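Side-chain contacts in histidinol dehydrogenase (Elizabethkingia anophelis NUHP1, PDB 6AN0), which probably catalyses the two NAD-dependent, zinc-dependent oxidations that turn L-histidinol into L-histidine, the last step of histidine biosynthesis: residues A264-D269 and A362-S367; L140-L145 and T369-P374; F255-L260 and E290-Q295. All blocks are in the same frame, centred on the assembly; numbering follows the deposited sequence.

How the contacts relate
Contact 1 is the zinc site, contact 2 adjoins it through a hydrogen bond, and contact 3 packs the helix that leads into it. The order is 140-145, 255-260, 264-269, 290-295, 362-367 and 369-374, so contact 2 spans the other two, while contacts 1 and 3 interleave. Helix 253-264 of contact 3 runs into the zinc-binding loop of contact 1, and the centres of contacts 1 and 3 are about 14 Å apart. Contacts 1 and 2 have centres about 10 Å apart and meet where His371 ND1 bonds Asp364 O. Contact 3 belongs to the parallel-sheet domain, whereas contact 2 reaches the helix after strand 117-132. All three touch the second subunit, which also supplies a zinc ligand.

Contact 1: residues A264-D269 and A362-S367; sequences AEHGAD and AGDYAS. With ZN (zinc ion), chain B.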
ATOM      1  N   ALA A 264     -14.319 -23.806  -3.886  1.00 24.51           N
ATOM      2  CA  ALA A 264     -15.660 -23.753  -3.290  1.00 25.40           C
ATOM      3  C   ALA A 264     -15.674 -24.271  -1.860  1.00 28.52           C
ATOM      4  O   ALA A 264     -16.445 -23.773  -1.032  1.00 27.34           O
ATOM      5  CB  ALA A 264     -16.659 -24.560  -4.118  1.00 24.08           C
ATOM      6  N   GLU A 265     -14.836 -25.264  -1.543  1.00 23.07           N
ATOM      7  CA  GLU A 265     -14.860 -25.840  -0.205  1.00 29.16           C
ATOM      8  C   GLU A 265     -14.284 -24.907   0.855  1.00 25.75           C
ATOM      9  O   GLU A 265     -14.359 -25.240   2.047  1.00 30.15           O
ATOM     10  CB  GLU A 265     -14.103 -27.172  -0.192  1.00 25.29           C
ATOM     11  CG  GLU A 265     -12.600 -26.995  -0.016  1.00 26.62           C
ATOM     12  CD  GLU A 265     -11.851 -28.314   0.108  1.00 28.21           C
ATOM     13  OE1 GLU A 265     -12.492 -29.355   0.357  1.00 30.87           O
ATOM     14  OE2 GLU A 265     -10.606 -28.306  -0.045  1.00 34.68           O
ATOM     15  N   HIS A 266     -13.719 -23.758   0.467  1.00 27.47           N
ATOM     16  CA  HIS A 266     -13.156 -22.841   1.459  1.00 34.15           C
ATOM     17  C   HIS A 266     -14.225 -22.271   2.381  1.00 37.01           C
ATOM     18  O   HIS A 266     -13.995 -22.118   3.585  1.00 37.86           O
ATOM     19  CB  HIS A 266     -12.415 -21.694   0.772  1.00 25.69           C
ATOM     20  CG  HIS A 266     -10.940 -21.903   0.688  1.00 35.14           C
ATOM     21  ND1 HIS A 266     -10.144 -22.041   1.805  1.00 41.70           N
ATOM     22  CD2 HIS A 266     -10.115 -22.000  -0.382  1.00 40.37           C
ATOM     23  CE1 HIS A 266      -8.888 -22.208   1.427  1.00 45.28           C
ATOM     24  NE2 HIS A 266      -8.843 -22.185   0.106  1.00 36.78           N
ATOM     25  N   GLY A 267     -15.384 -21.926   1.833  1.00 34.38           N
ATOM     26  CA  GLY A 267     -16.406 -21.245   2.594  1.00 31.88           C
ATOM     27  C   GLY A 267     -17.668 -21.033   1.792  1.00 29.74           C
ATOM     28  O   GLY A 267     -17.633 -20.996   0.556  1.00 29.90           O
ATOM     29  N   ALA A 268     -18.796 -20.902   2.498  1.00 29.72           N
ATOM     30  CA  ALA A 268     -20.082 -20.720   1.841  1.00 30.38           C
ATOM     31  C   ALA A 268     -20.151 -19.423   1.047  1.00 35.01           C
ATOM     32  O   ALA A 268     -20.966 -19.327   0.125  1.00 30.74           O
ATOM     33  CB  ALA A 268     -21.205 -20.756   2.883  1.00 34.92           C
ATOM     34  N   ASP A 269     -19.317 -18.431   1.378  1.00 28.80           N
ATOM     35  CA  ASP A 269     -19.305 -17.142   0.695  1.00 26.37           C
ATOM     36  C   ASP A 269     -18.299 -17.081  -0.455  1.00 27.20           C
ATOM     37  O   ASP A 269     -18.220 -16.053  -1.137  1.00 28.60           O
ATOM     38  CB  ASP A 269     -19.016 -16.015   1.697  1.00 31.26           C
ATOM     39  CG  ASP A 269     -20.159 -15.790   2.672  1.00 51.34           C
ATOM     40  OD1 ASP A 269     -21.316 -16.078   2.300  1.00 55.59           O
ATOM     41  OD2 ASP A 269     -19.904 -15.319   3.802  1.00 50.71           O
ATOM     42  N   ALA A 362      -1.469 -25.816  -5.546  1.00 28.98           N
ATOM     43  CA  ALA A 362      -0.012 -25.668  -5.521  1.00 32.66           C
ATOM     44  C   ALA A 362       0.398 -24.264  -5.091  1.00 30.70           C
ATOM     45  O   ALA A 362       1.339 -24.095  -4.305  1.00 31.52           O
ATOM     46  CB  ALA A 362       0.585 -26.008  -6.891  1.00 33.16           C
ATOM     47  N   GLY A 363      -0.290 -23.239  -5.596  1.00 25.16           N
ATOM     48  CA  GLY A 363       0.005 -21.887  -5.150  1.00 23.37           C
ATOM     49  C   GLY A 363      -0.421 -21.656  -3.712  1.00 26.73           C
ATOM     50  O   GLY A 363       0.239 -20.923  -2.970  1.00 29.38           O
ATOM     51  N   ASP A 364      -1.533 -22.275  -3.303  1.00 30.61           N
ATOM     52  CA  ASP A 364      -1.982 -22.174  -1.917  1.00 38.10           C
ATOM     53  C   ASP A 364      -0.913 -22.655  -0.945  1.00 35.74           C
ATOM     54  O   ASP A 364      -0.786 -22.116   0.159  1.00 34.31           O
ATOM     55  CB  ASP A 364      -3.258 -22.993  -1.700  1.00 30.98           C
ATOM     56  CG  ASP A 364      -4.485 -22.341  -2.297  1.00 41.03           C
ATOM     57  OD1 ASP A 364      -4.420 -21.145  -2.673  1.00 36.11           O
ATOM     58  OD2 ASP A 364      -5.511 -23.049  -2.403  1.00 27.67           O
ATOM     59  N   TYR A 365      -0.152 -23.685  -1.326  1.00 27.60           N
ATOM     60  CA  TYR A 365       0.698 -24.385  -0.373  1.00 21.39           C
ATOM     61  C   TYR A 365       2.186 -24.277  -0.664  1.00 27.65           C
ATOM     62  O   TYR A 365       2.961 -23.987   0.257  1.00 33.67           O
ATOM     63  CB  TYR A 365       0.315 -25.871  -0.303  1.00 29.59           C
ATOM     64  CG  TYR A 365      -0.980 -26.123   0.423  1.00 30.84           C
ATOM     65  CD1 TYR A 365      -1.059 -25.983   1.804  1.00 28.07           C
ATOM     66  CD2 TYR A 365      -2.122 -26.503  -0.271  1.00 30.14           C
ATOM     67  CE1 TYR A 365      -2.245 -26.217   2.475  1.00 37.55           C
ATOM     68  CE2 TYR A 365      -3.308 -26.740   0.388  1.00 32.14           C
ATOM     69  CZ  TYR A 365      -3.368 -26.586   1.758  1.00 32.42           C
ATOM     70  OH  TYR A 365      -4.557 -26.819   2.409  1.00 30.19           O
ATOM     71  N   ALA A 366       2.626 -24.524  -1.900  1.00 28.82           N
ATOM     72  CA  ALA A 366       4.021 -24.937  -2.062  1.00 31.04           C
ATOM     73  C   ALA A 366       4.790 -24.384  -3.256  1.00 28.53           C
ATOM     74  O   ALA A 366       6.015 -24.542  -3.267  1.00 34.05           O
ATOM     75  CB  ALA A 366       4.095 -26.470  -2.124  1.00 30.17           C
ATOM     76  N   SER A 367       4.150 -23.779  -4.265  1.00 29.43           N
ATOM     77  CA  SER A 367       4.905 -23.364  -5.453  1.00 25.46           C
ATOM     78  C   SER A 367       5.911 -22.266  -5.132  1.00 28.16           C
ATOM     79  O   SER A 367       6.989 -22.207  -5.744  1.00 27.89           O
ATOM     80  CB  SER A 367       3.953 -22.903  -6.556  1.00 32.25           C
ATOM     81  OG  SER A 367       3.384 -21.638  -6.247  1.00 35.62           O
TER
HETATM   82 ZN    ZN B 501      -7.188 -22.587  -1.093  0.53 26.74          ZN
HETATM   83  O   HOH W   1      -6.791 -20.433  -1.500  1.00 39.40           O
HETATM   84  O   HOH W   2      -8.345 -22.343  -2.754  1.00 40.52           O
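Asp364 turns CG anti to its own carbonyl carbon (chi1 -74°), which sends the carboxylate off helix 360-365 toward His266, whose ring leaves its backbone at an unusual chi1 of -98°. Neither side chain touches the other directly: His266 NE2 and Asp364 OD2 stay 4.3 Å apart, and the zinc ion fills the interval. The metal sits 2.1 Å from His266 NE2 and 2.2 Å from Asp364 OD2, and the two ligands approach from opposite sides, nearly in line through it. His266 offers its ring edge squarely, with CD2 and CE1 equally distant from the metal. Asp364 binds through one oxygen; its other, OD1, accepts a weak hydrogen bond of 2.7 Å from water 1, which is itself bound to the zinc. Water 2, at 2.0 Å from the zinc, lies at the edge of the His266 ring and in its plane.

The fifth ligand is His423 NE2 of the second subunit, so the site forms across the dimer interface, and Glu265 OE2 holds the ND1 of that same histidine as a second-shell partner. Gln263, a predicted ligand, is not among the five. The single carboxylate probably offsets part of the metal's charge, while the two waters mark positions that substrate groups could plausibly take, consistent with the predicted substrate-binding role of His266 and Asp364.

Contact 2: residues L140-L145 and T369-P374; sequences LFSTVL and TNHTLP
Thr143 and Thr372 bring the backbones closest, with CA atoms 7.5 Å apart: the N-terminal part of helix 142-154 faces an irregular loop that follows helix 360-365. The loop is bent by an Asx turn, in which Thr372 N donates to Asn370 OD1 at 2.9 Å, in the carbonyl plane and on a lone pair. This bend presents His371 to the helix. Its CG lies between the backbone N and the carbonyl carbon (chi1 78°), and the ring reaches out so that its edge, rather than a face, meets the helix.

Two hydroxyls receive that edge, both in the ring plane. Thr143 OG1 is hydrogen-bonded to His371 NE2 at 2.9 Å, its side chain crossing that of His371 at about a right angle, and Ser142 OG lies 3.2 Å from His371 CE1. Helix 142-154 is the connection in a beta-alpha-beta crossover between strands 117-132 and 158-163, which are parallel neighbours in the mixed sheet; its beginning thus meets the loop that trails the zinc-binding helix. Through its other nitrogen, ND1, the ring also hydrogen-bonds Asp364 O, next along the rim from Ser142 OG, which ties the imidazole to the backbone of a metal ligand. Ser142 OG has its own strong partner in Glu418 OE2 of the second subunit, a predicted substrate-binding residue. The methyl CG2 of Thr143 comes only loosely near Thr372 OG1, at 4.5 Å.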
ATOM      1  N   LEU A 140      -5.102 -23.342   9.409  1.00 66.23           N
ATOM      2  CA  LEU A 140      -4.533 -22.816   8.168  1.00 54.90           C
ATOM      3  C   LEU A 140      -3.119 -22.301   8.444  1.00 38.32           C
ATOM      4  O   LEU A 140      -2.809 -21.115   8.342  1.00 46.37           O
ATOM      5  CB  LEU A 140      -5.426 -21.744   7.554  1.00 58.09           C
ATOM      6  CG  LEU A 140      -6.760 -22.188   6.923  1.00 51.62           C
ATOM      7  CD1 LEU A 140      -7.159 -21.271   5.770  1.00 54.45           C
ATOM      8  CD2 LEU A 140      -6.756 -23.650   6.470  1.00 48.18           C
ATOM      9  N   PHE A 141      -2.248 -23.245   8.814  1.00 29.96           N
ATOM     10  CA  PHE A 141      -0.856 -22.942   9.125  1.00 29.09           C
ATOM     11  C   PHE A 141      -0.056 -22.511   7.898  1.00 25.58           C
ATOM     12  O   PHE A 141       1.032 -21.949   8.051  1.00 27.04           O
ATOM     13  CB  PHE A 141      -0.187 -24.166   9.764  1.00 35.63           C
ATOM     14  CG  PHE A 141      -0.214 -25.388   8.887  1.00 28.73           C
ATOM     15  CD1 PHE A 141       0.778 -25.605   7.943  1.00 29.95           C
ATOM     16  CD2 PHE A 141      -1.256 -26.292   8.979  1.00 35.39           C
ATOM     17  CE1 PHE A 141       0.731 -26.699   7.119  1.00 30.37           C
ATOM     18  CE2 PHE A 141      -1.300 -27.400   8.166  1.00 38.07           C
ATOM     19  CZ  PHE A 141      -0.304 -27.604   7.235  1.00 37.97           C
ATOM     20  N   SER A 142      -0.542 -22.795   6.686  1.00 24.52           N
ATOM     21  CA  SER A 142       0.178 -22.333   5.498  1.00 22.61           C
ATOM     22  C   SER A 142       0.277 -20.808   5.472  1.00 24.55           C
ATOM     23  O   SER A 142       1.255 -20.250   4.956  1.00 23.07           O
ATOM     24  CB  SER A 142      -0.508 -22.858   4.231  1.00 28.52           C
ATOM     25  OG  SER A 142      -1.880 -22.466   4.186  1.00 32.62           O
ATOM     26  N   THR A 143      -0.716 -20.111   6.031  1.00 21.94           N
ATOM     27  CA  THR A 143      -0.639 -18.653   6.078  1.00 18.08           C
ATOM     28  C   THR A 143       0.524 -18.173   6.941  1.00 22.43           C
ATOM     29  O   THR A 143       1.076 -17.092   6.696  1.00 20.73           O
ATOM     30  CB  THR A 143      -1.972 -18.097   6.585  1.00 27.22           C
ATOM     31  OG1 THR A 143      -3.004 -18.541   5.705  1.00 25.71           O
ATOM     32  CG2 THR A 143      -1.969 -16.567   6.600  1.00 27.94           C
ATOM     33  N   VAL A 144       0.910 -18.950   7.956  1.00 21.48           N
ATOM     34  CA  VAL A 144       2.081 -18.593   8.753  1.00 23.06           C
ATOM     35  C   VAL A 144       3.319 -18.499   7.865  1.00 20.39           C
ATOM     36  O   VAL A 144       4.101 -17.546   7.963  1.00 20.91           O
ATOM     37  CB  VAL A 144       2.284 -19.599   9.900  1.00 27.74           C
ATOM     38  CG1 VAL A 144       3.556 -19.273  10.662  1.00 19.60           C
ATOM     39  CG2 VAL A 144       1.067 -19.596  10.830  1.00 23.42           C
ATOM     40  N   LEU A 145       3.513 -19.488   6.983  1.00 20.16           N
ATOM     41  CA  LEU A 145       4.642 -19.426   6.049  1.00 19.80           C
ATOM     42  C   LEU A 145       4.546 -18.215   5.129  1.00 24.61           C
ATOM     43  O   LEU A 145       5.550 -17.533   4.878  1.00 21.49           O
ATOM     44  CB  LEU A 145       4.714 -20.701   5.200  1.00 15.95           C
ATOM     45  CG  LEU A 145       4.992 -22.015   5.922  1.00 24.52           C
ATOM     46  CD1 LEU A 145       4.964 -23.174   4.926  1.00 27.61           C
ATOM     47  CD2 LEU A 145       6.328 -21.942   6.660  1.00 25.21           C
ATOM     48  N   THR A 369       4.734 -18.810  -4.627  1.00 19.87           N
ATOM     49  CA  THR A 369       4.005 -17.554  -4.676  1.00 20.87           C
ATOM     50  C   THR A 369       3.238 -17.367  -3.371  1.00 21.05           C
ATOM     51  O   THR A 369       3.095 -18.293  -2.569  1.00 23.64           O
ATOM     52  CB  THR A 369       3.033 -17.539  -5.856  1.00 23.62           C
ATOM     53  OG1 THR A 369       2.112 -18.636  -5.726  1.00 27.81           O
ATOM     54  CG2 THR A 369       3.792 -17.689  -7.175  1.00 25.97           C
ATOM     55  N   ASN A 370       2.733 -16.154  -3.160  1.00 18.77           N
ATOM     56  CA  ASN A 370       2.021 -15.845  -1.923  1.00 23.06           C
ATOM     57  C   ASN A 370       0.518 -16.043  -2.098  1.00 21.63           C
ATOM     58  O   ASN A 370      -0.064 -15.546  -3.063  1.00 24.08           O
ATOM     59  CB  ASN A 370       2.293 -14.407  -1.490  1.00 22.28           C
ATOM     60  CG  ASN A 370       2.170 -14.241  -0.006  1.00 23.11           C
ATOM     61  OD1 ASN A 370       1.070 -14.315   0.545  1.00 22.71           O
ATOM     62  ND2 ASN A 370       3.308 -14.071   0.664  1.00 21.51           N
ATOM     63  N   HIS A 371      -0.116 -16.743  -1.154  1.00 22.42           N
ATOM     64  CA  HIS A 371      -1.551 -16.977  -1.276  1.00 20.52           C
ATOM     65  C   HIS A 371      -2.396 -15.905  -0.599  1.00 18.12           C
ATOM     66  O   HIS A 371      -3.635 -16.001  -0.623  1.00 22.38           O
ATOM     67  CB  HIS A 371      -1.922 -18.397  -0.779  1.00 21.15           C
ATOM     68  CG  HIS A 371      -1.996 -18.579   0.714  1.00 24.46           C
ATOM     69  ND1 HIS A 371      -1.840 -19.819   1.301  1.00 27.01           N
ATOM     70  CD2 HIS A 371      -2.272 -17.720   1.729  1.00 29.39           C
ATOM     71  CE1 HIS A 371      -1.995 -19.713   2.610  1.00 28.81           C
ATOM     72  NE2 HIS A 371      -2.258 -18.449   2.895  1.00 30.34           N
ATOM     73  N   THR A 372      -1.767 -14.896   0.016  1.00 21.82           N
ATOM     74  CA  THR A 372      -2.502 -13.800   0.668  1.00 19.36           C
ATOM     75  C   THR A 372      -2.748 -12.731  -0.395  1.00 21.50           C
ATOM     76  O   THR A 372      -1.876 -11.902  -0.684  1.00 23.98           O
ATOM     77  CB  THR A 372      -1.732 -13.262   1.869  1.00 20.84           C
ATOM     78  OG1 THR A 372      -1.418 -14.352   2.742  1.00 24.44           O
ATOM     79  CG2 THR A 372      -2.601 -12.292   2.666  1.00 23.33           C
ATOM     80  N   LEU A 373      -3.944 -12.756  -0.980  1.00 20.24           N
ATOM     81  CA  LEU A 373      -4.239 -12.122  -2.257  1.00 20.12           C
ATOM     82  C   LEU A 373      -5.505 -11.280  -2.195  1.00 20.23           C
ATOM     83  O   LEU A 373      -6.416 -11.574  -1.420  1.00 20.94           O
ATOM     84  CB  LEU A 373      -4.410 -13.183  -3.346  1.00 18.05           C
ATOM     85  CG  LEU A 373      -3.175 -14.006  -3.687  1.00 20.10           C
ATOM     86  CD1 LEU A 373      -3.591 -15.280  -4.423  1.00 21.98           C
ATOM     87  CD2 LEU A 373      -2.259 -13.168  -4.565  1.00 20.74           C
ATOM     88  N   PRO A 374      -5.597 -10.245  -3.036  1.00 18.44           N
ATOM     89  CA  PRO A 374      -6.771  -9.353  -3.021  1.00 19.98           C
ATOM     90  C   PRO A 374      -7.977 -10.007  -3.680  1.00 19.00           C
ATOM     91  O   PRO A 374      -7.899 -10.526  -4.799  1.00 26.08           O
ATOM     92  CB  PRO A 374      -6.301  -8.136  -3.828  1.00 20.39           C
ATOM     93  CG  PRO A 374      -5.291  -8.708  -4.771  1.00 20.02           C
ATOM     94  CD  PRO A 374      -4.557  -9.775  -3.974  1.00 18.39           C
TER

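Contact 3: residues F255-L260 and E290-Q295; sequences FVAADL and ENQLTQ
Gln292 brings its amide up to the methyl of Ala257 and to CA and CB of Ala258, joining two helices of a Rossmann-like alpha/beta domain. Helix 253-264 is the connection of a beta-alpha-beta crossover between the neighbouring parallel strands 242-247 and 271-276, and helix 279-293 leaves the second of these strands on the way to strand 310-313. The contact therefore joins successive helices of the parallel sheet, near the C-terminal end of the later one.

Of the three residues, Gln292 has the largest share of the buried surface. CG lies anti to the carbonyl carbon (chi1 -68°) and the chain runs extended beyond it, carrying the amide straight across to helix 253-264. Small residues on that helix make room for the amide: the CA atoms of Ala258 and Gln292 are 7.3 Å apart. Ala257 comes over the face of the amide at its nitrogen end, its CB 3.7 Å from Gln292 NE2, while Ala258 meets the oxygen at the edge, close to the amide plane.

Although the amide is buried, its nitrogen is well provided for. NE2 donates to Gln288 OE1, one turn earlier on its own helix, and to Glu254 O on the opposing helix, and these bonds fix which end of the amide is which. The second subunit adds to the packing, with its Ala426 on Ala258 and its His425 on Gln292. At the oxygen end, Gln292 OE1 rests 3.3 Å from the CA of Ala258 and 3.4 Å from its CB.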
ATOM      1  N   PHE A 255      -9.857 -32.045 -14.288  1.00 28.38           N
ATOM      2  CA  PHE A 255      -8.986 -31.109 -13.577  1.00 24.85           C
ATOM      3  C   PHE A 255      -9.731 -29.823 -13.242  1.00 27.11           C
ATOM      4  O   PHE A 255      -9.629 -29.303 -12.124  1.00 22.98           O
ATOM      5  CB  PHE A 255      -7.747 -30.762 -14.412  1.00 21.13           C
ATOM      6  CG  PHE A 255      -6.801 -31.905 -14.671  1.00 24.12           C
ATOM      7  CD1 PHE A 255      -7.069 -33.199 -14.249  1.00 23.99           C
ATOM      8  CD2 PHE A 255      -5.614 -31.664 -15.367  1.00 24.38           C
ATOM      9  CE1 PHE A 255      -6.184 -34.219 -14.512  1.00 28.34           C
ATOM     10  CE2 PHE A 255      -4.727 -32.683 -15.635  1.00 27.97           C
ATOM     11  CZ  PHE A 255      -5.011 -33.968 -15.213  1.00 34.75           C
ATOM     12  N   VAL A 256     -10.466 -29.279 -14.218  1.00 24.31           N
ATOM     13  CA  VAL A 256     -11.165 -28.013 -14.009  1.00 25.92           C
ATOM     14  C   VAL A 256     -12.203 -28.150 -12.898  1.00 23.49           C
ATOM     15  O   VAL A 256     -12.311 -27.285 -12.020  1.00 24.52           O
ATOM     16  CB  VAL A 256     -11.801 -27.530 -15.329  1.00 25.12           C
ATOM     17  CG1 VAL A 256     -12.722 -26.340 -15.078  1.00 20.80           C
ATOM     18  CG2 VAL A 256     -10.712 -27.153 -16.346  1.00 27.05           C
ATOM     19  N   ALA A 257     -12.980 -29.234 -12.918  1.00 23.98           N
ATOM     20  CA  ALA A 257     -13.955 -29.451 -11.850  1.00 22.92           C
ATOM     21  C   ALA A 257     -13.285 -29.512 -10.480  1.00 23.95           C
ATOM     22  O   ALA A 257     -13.777 -28.918  -9.508  1.00 26.36           O
ATOM     23  CB  ALA A 257     -14.736 -30.733 -12.115  1.00 24.72           C
ATOM     24  N   ALA A 258     -12.159 -30.223 -10.382  1.00 27.36           N
ATOM     25  CA  ALA A 258     -11.448 -30.315  -9.109  1.00 21.21           C
ATOM     26  C   ALA A 258     -10.943 -28.950  -8.649  1.00 25.20           C
ATOM     27  O   ALA A 258     -10.985 -28.636  -7.450  1.00 24.11           O
ATOM     28  CB  ALA A 258     -10.290 -31.309  -9.229  1.00 20.95           C
ATOM     29  N   ASP A 259     -10.472 -28.120  -9.584  1.00 24.51           N
ATOM     30  CA  ASP A 259     -10.016 -26.776  -9.229  1.00 23.96           C
ATOM     31  C   ASP A 259     -11.165 -25.924  -8.695  1.00 25.34           C
ATOM     32  O   ASP A 259     -11.028 -25.253  -7.660  1.00 24.55           O
ATOM     33  CB  ASP A 259      -9.360 -26.108 -10.439  1.00 21.88           C
ATOM     34  CG  ASP A 259      -8.060 -26.801 -10.843  1.00 30.41           C
ATOM     35  OD1 ASP A 259      -7.438 -27.434  -9.963  1.00 31.03           O
ATOM     36  OD2 ASP A 259      -7.656 -26.714 -12.025  1.00 32.63           O
ATOM     37  N   LEU A 260     -12.304 -25.934  -9.392  1.00 23.28           N
ATOM     38  CA  LEU A 260     -13.483 -25.221  -8.909  1.00 26.04           C
ATOM     39  C   LEU A 260     -13.871 -25.687  -7.515  1.00 26.95           C
ATOM     40  O   LEU A 260     -14.164 -24.871  -6.632  1.00 25.99           O
ATOM     41  CB  LEU A 260     -14.655 -25.422  -9.867  1.00 24.27           C
ATOM     42  CG  LEU A 260     -14.511 -24.877 -11.285  1.00 28.79           C
ATOM     43  CD1 LEU A 260     -15.726 -25.285 -12.098  1.00 31.06           C
ATOM     44  CD2 LEU A 260     -14.342 -23.354 -11.247  1.00 21.70           C
ATOM     45  N   GLU A 290     -20.482 -32.375 -10.424  1.00 31.06           N
ATOM     46  CA  GLU A 290     -21.533 -33.092  -9.712  1.00 32.19           C
ATOM     47  C   GLU A 290     -21.004 -34.397  -9.132  1.00 34.90           C
ATOM     48  O   GLU A 290     -21.275 -34.724  -7.970  1.00 37.75           O
ATOM     49  CB  GLU A 290     -22.720 -33.364 -10.646  1.00 39.44           C
ATOM     50  CG  GLU A 290     -23.500 -32.118 -11.048  1.00 51.49           C
ATOM     51  CD  GLU A 290     -23.840 -31.226  -9.860  1.00 67.19           C
ATOM     52  OE1 GLU A 290     -23.421 -30.048  -9.856  1.00 75.29           O
ATOM     53  OE2 GLU A 290     -24.521 -31.703  -8.926  1.00 74.17           O
ATOM     54  N   ASN A 291     -20.249 -35.159  -9.934  1.00 33.15           N
ATOM     55  CA  ASN A 291     -19.732 -36.443  -9.468  1.00 39.17           C
ATOM     56  C   ASN A 291     -18.709 -36.264  -8.351  1.00 34.20           C
ATOM     57  O   ASN A 291     -18.758 -36.976  -7.342  1.00 37.75           O
ATOM     58  CB  ASN A 291     -19.123 -37.220 -10.630  1.00 39.84           C
ATOM     59  CG  ASN A 291     -20.171 -37.775 -11.563  1.00 60.53           C
ATOM     60  OD1 ASN A 291     -21.353 -37.835 -11.218  1.00 69.76           O
ATOM     61  ND2 ASN A 291     -19.746 -38.195 -12.750  1.00 69.53           N
ATOM     62  N   GLN A 292     -17.779 -35.321  -8.511  1.00 33.67           N
ATOM     63  CA  GLN A 292     -16.763 -35.107  -7.486  1.00 28.14           C
ATOM     64  C   GLN A 292     -17.350 -34.519  -6.210  1.00 35.49           C
ATOM     65  O   GLN A 292     -16.865 -34.819  -5.115  1.00 34.00           O
ATOM     66  CB  GLN A 292     -15.653 -34.191  -8.012  1.00 25.47           C
ATOM     67  CG  GLN A 292     -14.812 -34.817  -9.105  1.00 27.40           C
ATOM     68  CD  GLN A 292     -13.693 -33.902  -9.556  1.00 33.52           C
ATOM     69  OE1 GLN A 292     -13.128 -33.165  -8.750  1.00 30.68           O
ATOM     70  NE2 GLN A 292     -13.371 -33.939 -10.847  1.00 30.98           N
ATOM     71  N   LEU A 293     -18.388 -33.684  -6.329  1.00 30.63           N
ATOM     72  CA  LEU A 293     -18.985 -33.067  -5.148  1.00 36.94           C
ATOM     73  C   LEU A 293     -19.461 -34.115  -4.149  1.00 37.29           C
ATOM     74  O   LEU A 293     -19.338 -33.919  -2.934  1.00 37.14           O
ATOM     75  CB  LEU A 293     -20.144 -32.161  -5.565  1.00 37.18           C
ATOM     76  CG  LEU A 293     -20.896 -31.436  -4.446  1.00 36.72           C
ATOM     77  CD1 LEU A 293     -19.944 -30.559  -3.655  1.00 36.86           C
ATOM     78  CD2 LEU A 293     -22.027 -30.613  -5.019  1.00 35.43           C
ATOM     79  N   THR A 294     -19.992 -35.240  -4.638  1.00 33.42           N
ATOM     80  CA  THR A 294     -20.519 -36.272  -3.751  1.00 44.23           C
ATOM     81  C   THR A 294     -19.464 -36.823  -2.800  1.00 42.42           C
ATOM     82  O   THR A 294     -19.816 -37.376  -1.753  1.00 43.30           O
ATOM     83  CB  THR A 294     -21.119 -37.431  -4.562  1.00 48.16           C
ATOM     84  OG1 THR A 294     -20.108 -38.019  -5.389  1.00 53.20           O
ATOM     85  CG2 THR A 294     -22.262 -36.948  -5.440  1.00 43.31           C
ATOM     86  N   GLN A 295     -18.184 -36.683  -3.130  1.00 37.07           N
ATOM     87  CA  GLN A 295     -17.116 -37.271  -2.340  1.00 41.63           C
ATOM     88  C   GLN A 295     -16.485 -36.296  -1.349  1.00 43.32           C
ATOM     89  O   GLN A 295     -15.575 -36.690  -0.614  1.00 44.13           O
ATOM     90  CB  GLN A 295     -16.039 -37.834  -3.273  1.00 43.84           C
ATOM     91  CG  GLN A 295     -16.591 -38.797  -4.319  1.00 50.85           C
ATOM     92  CD  GLN A 295     -17.278 -40.006  -3.699  1.00 54.71           C
ATOM     93  OE1 GLN A 295     -16.673 -40.753  -2.935  1.00 49.48           O
ATOM     94  NE2 GLN A 295     -18.551 -40.200  -4.031  1.00 51.60           N
TER